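Local coordinates for protein YiiM (PDB 1O65) that is of unknown function but may bind molybdenum and act as an oxidoreductase on nitrogenous compounds, at residues 103-111 against 150-158. Sequence-based numbering, arbitrary orientation.
Sequences DGLTESNVY and NTGKVGWLY
Gly-152, just past the end of helix 144-151, lays its carbonyl O against the Glu-107 side chain, 3.5 Å from Glu-107 CG. The chain then bends through an inverse gamma turn centred on Lys-153 and presents two successive amides to the same carboxylate. Val-154 N makes a weak hydrogen bond to Glu-107 OE2, while Gly-155 N gives the stronger one, 2.8 Å to Glu-107 OE2 with an N-H...O angle of 154°, which OE2 accepts on its anti lone pair, away from the other carboxylate oxygen. A bend at chi2 (81°) brings the carboxylate round to these amides; His-76 NE2 also bonds OE2, so this oxygen of a buried residue has two hydrogen bonds plus the weak one from Val-154 N, which also reaches Gly-152 O.

Next comes Trp-156, which carries most of the apolar contact. Val-110 CG1 sits over one face of the indole, a CH-pi contact 4.1 Å from the centroid of the five-membered ring, and Val-110 CG2 reaches Trp-156 CZ2 at 3.7 Å. Leu-105 O meets the ring edge in its plane, 3.4 Å from Trp-156 CH2. The indole is also held in rotation by Trp-156 NE1, which donates a nearly straight 2.9 Å bond to Tyr-158 OH; that hydroxyl is bonded to His-71 too.

Within the MOSC domain, the loop joining strands 100-102 and 115-118 thus packs against the start of strand 156-160, which runs between strands 69-73 and 121-128, while helix 183-191 touches Glu-107 and Val-110.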
loop_
_atom_site.group_PDB
_atom_site.type_symbol
_atom_site.label_atom_id
_atom_site.label_comp_id
_atom_site.label_asym_id
_atom_site.label_seq_id
_atom_site.Cartn_x
_atom_site.Cartn_y
_atom_site.Cartn_z
ATOM N N ASP A 103 1.009 13.691 0.771
ATOM C CA ASP A 103 -0.252 14.306 1.136
ATOM C C ASP A 103 -1.128 14.211 -0.143
ATOM O O ASP A 103 -0.522 14.090 -1.213
ATOM C CB ASP A 103 -0.174 15.781 1.461
ATOM C CG ASP A 103 0.450 16.122 2.794
ATOM O OD1 ASP A 103 -0.115 15.799 3.855
ATOM O OD2 ASP A 103 1.526 16.757 2.731
ATOM N N GLY A 104 -2.441 14.209 -0.020
ATOM C CA GLY A 104 -3.308 14.206 -1.181
ATOM C C GLY A 104 -3.661 12.860 -1.751
ATOM O O GLY A 104 -4.465 12.822 -2.691
ATOM N N LEU A 105 -3.062 11.752 -1.308
ATOM C CA LEU A 105 -3.364 10.431 -1.838
ATOM C C LEU A 105 -3.804 9.494 -0.723
ATOM O O LEU A 105 -3.051 9.230 0.231
ATOM C CB LEU A 105 -2.166 9.838 -2.576
ATOM C CG LEU A 105 -1.816 10.456 -3.929
ATOM C CD1 LEU A 105 -0.518 9.881 -4.470
ATOM C CD2 LEU A 105 -2.920 10.220 -4.942
ATOM N N THR A 106 -5.034 8.985 -0.799
ATOM C CA THR A 106 -5.549 8.094 0.227
ATOM C C THR A 106 -6.180 6.854 -0.388
ATOM O O THR A 106 -6.307 6.716 -1.607
ATOM C CB THR A 106 -6.611 8.769 1.121
ATOM O OG1 THR A 106 -7.775 9.010 0.311
ATOM C CG2 THR A 106 -6.156 10.079 1.742
ATOM N N GLU A 107 -6.622 5.908 0.467
ATOM C CA GLU A 107 -7.280 4.709 -0.023
ATOM C C GLU A 107 -8.527 5.039 -0.841
ATOM O O GLU A 107 -8.896 4.258 -1.741
ATOM C CB GLU A 107 -7.691 3.786 1.148
ATOM C CG GLU A 107 -6.461 3.234 1.877
ATOM C CD GLU A 107 -5.859 4.204 2.866
ATOM O OE1 GLU A 107 -6.463 5.281 3.191
ATOM O OE2 GLU A 107 -4.737 3.932 3.327
ATOM N N SER A 108 -9.223 6.139 -0.513
ATOM C CA SER A 108 -10.415 6.497 -1.253
ATOM C C SER A 108 -10.162 7.213 -2.558
ATOM O O SER A 108 -11.150 7.339 -3.302
ATOM C CB SER A 108 -11.431 7.265 -0.392
ATOM O OG SER A 108 -10.812 8.291 0.362
ATOM N N ASN A 109 -8.990 7.726 -2.881
ATOM C CA ASN A 109 -8.838 8.338 -4.208
ATOM C C ASN A 109 -7.700 7.661 -4.988
ATOM O O ASN A 109 -7.230 8.192 -6.001
ATOM C CB ASN A 109 -8.691 9.847 -4.162
ATOM C CG ASN A 109 -7.397 10.320 -3.584
ATOM O OD1 ASN A 109 -6.801 9.567 -2.799
ATOM N ND2 ASN A 109 -6.915 11.518 -3.927
ATOM N N VAL A 110 -7.162 6.570 -4.453
ATOM C CA VAL A 110 -6.151 5.800 -5.187
ATOM C C VAL A 110 -6.833 4.513 -5.669
ATOM O O VAL A 110 -7.472 3.826 -4.870
ATOM C CB VAL A 110 -4.901 5.535 -4.357
ATOM C CG1 VAL A 110 -3.966 4.505 -4.974
ATOM C CG2 VAL A 110 -4.117 6.850 -4.214
ATOM N N TYR A 111 -6.781 4.241 -6.966
ATOM C CA TYR A 111 -7.442 3.054 -7.496
ATOM C C TYR A 111 -6.479 1.910 -7.796
ATOM O O TYR A 111 -5.314 2.113 -8.171
ATOM C CB TYR A 111 -8.211 3.435 -8.771
ATOM C CG TYR A 111 -9.465 4.263 -8.523
ATOM C CD1 TYR A 111 -9.351 5.569 -8.059
ATOM C CD2 TYR A 111 -10.741 3.751 -8.727
ATOM C CE1 TYR A 111 -10.452 6.348 -7.825
ATOM C CE2 TYR A 111 -11.860 4.541 -8.485
ATOM C CZ TYR A 111 -11.707 5.835 -8.030
ATOM O OH TYR A 111 -12.792 6.634 -7.761
ATOM N N ASN A 150 -9.206 -2.532 10.533
ATOM C CA ASN A 150 -10.567 -2.087 10.791
ATOM C C ASN A 150 -10.892 -0.709 10.217
ATOM O O ASN A 150 -11.952 -0.482 9.660
ATOM C CB ASN A 150 -10.851 -2.063 12.299
ATOM C CG ASN A 150 -11.017 -3.407 12.956
ATOM O OD1 ASN A 150 -11.029 -4.463 12.323
ATOM N ND2 ASN A 150 -11.138 -3.409 14.291
ATOM N N THR A 151 -9.963 0.243 10.266
ATOM C CA THR A 151 -10.255 1.595 9.773
ATOM C C THR A 151 -9.999 1.711 8.282
ATOM O O THR A 151 -10.413 2.632 7.595
ATOM C CB THR A 151 -9.364 2.606 10.516
ATOM O OG1 THR A 151 -7.974 2.256 10.278
ATOM C CG2 THR A 151 -9.700 2.598 11.995
ATOM N N GLY A 152 -9.220 0.744 7.775
ATOM C CA GLY A 152 -8.886 0.766 6.340
ATOM C C GLY A 152 -7.686 1.665 6.103
ATOM O O GLY A 152 -7.280 1.843 4.951
ATOM N N LYS A 153 -7.072 2.192 7.157
ATOM C CA LYS A 153 -5.926 3.093 7.025
ATOM C C LYS A 153 -4.661 2.257 6.880
ATOM O O LYS A 153 -3.824 2.229 7.780
ATOM C CB LYS A 153 -5.843 4.017 8.248
ATOM C CG LYS A 153 -7.135 4.822 8.443
ATOM C CD LYS A 153 -7.028 5.696 9.696
ATOM C CE LYS A 153 -8.382 6.202 10.163
ATOM N NZ LYS A 153 -8.887 7.313 9.309
ATOM N N VAL A 154 -4.500 1.665 5.684
ATOM C CA VAL A 154 -3.401 0.714 5.506
ATOM C C VAL A 154 -2.376 1.131 4.484
ATOM O O VAL A 154 -1.216 0.699 4.582
ATOM C CB VAL A 154 -3.985 -0.660 5.130
ATOM C CG1 VAL A 154 -4.985 -1.139 6.170
ATOM C CG2 VAL A 154 -4.667 -0.593 3.748
ATOM N N GLY A 155 -2.717 2.044 3.566
ATOM C CA GLY A 155 -1.670 2.344 2.555
ATOM C C GLY A 155 -1.727 1.244 1.486
ATOM O O GLY A 155 -2.652 0.444 1.463
ATOM N N TRP A 156 -0.797 1.255 0.551
ATOM C CA TRP A 156 -0.834 0.303 -0.557
ATOM C C TRP A 156 0.554 0.021 -1.112
ATOM O O TRP A 156 1.495 0.763 -0.860
ATOM C CB TRP A 156 -1.722 0.865 -1.680
ATOM C CG TRP A 156 -1.306 2.244 -2.091
ATOM C CD1 TRP A 156 -0.382 2.580 -3.038
ATOM C CD2 TRP A 156 -1.796 3.470 -1.539
ATOM N NE1 TRP A 156 -0.293 3.949 -3.125
ATOM C CE2 TRP A 156 -1.132 4.520 -2.206
ATOM C CE3 TRP A 156 -2.723 3.788 -0.536
ATOM C CZ2 TRP A 156 -1.358 5.862 -1.897
ATOM C CZ3 TRP A 156 -2.941 5.120 -0.227
ATOM C CH2 TRP A 156 -2.265 6.133 -0.907
ATOM N N LEU A 157 0.664 -1.039 -1.938
ATOM C CA LEU A 157 1.996 -1.367 -2.460
ATOM C C LEU A 157 2.010 -1.119 -3.955
ATOM O O LEU A 157 0.927 -0.972 -4.529
ATOM C CB LEU A 157 2.345 -2.822 -2.164
ATOM C CG LEU A 157 2.193 -3.315 -0.734
ATOM C CD1 LEU A 157 2.482 -4.792 -0.588
ATOM C CD2 LEU A 157 3.107 -2.483 0.197
ATOM N N TYR A 158 3.190 -1.088 -4.557
ATOM C CA TYR A 158 3.272 -0.929 -5.996
ATOM C C TYR A 158 4.130 -2.035 -6.644
ATOM O O TYR A 158 5.005 -2.579 -5.975
ATOM C CB TYR A 158 3.954 0.380 -6.390
ATOM C CG TYR A 158 3.310 1.669 -5.993
ATOM C CD1 TYR A 158 3.595 2.254 -4.757
ATOM C CD2 TYR A 158 2.447 2.334 -6.840
ATOM C CE1 TYR A 158 3.032 3.461 -4.388
ATOM C CE2 TYR A 158 1.879 3.550 -6.488
ATOM C CZ TYR A 158 2.165 4.093 -5.265
ATOM O OH TYR A 158 1.630 5.291 -4.866
#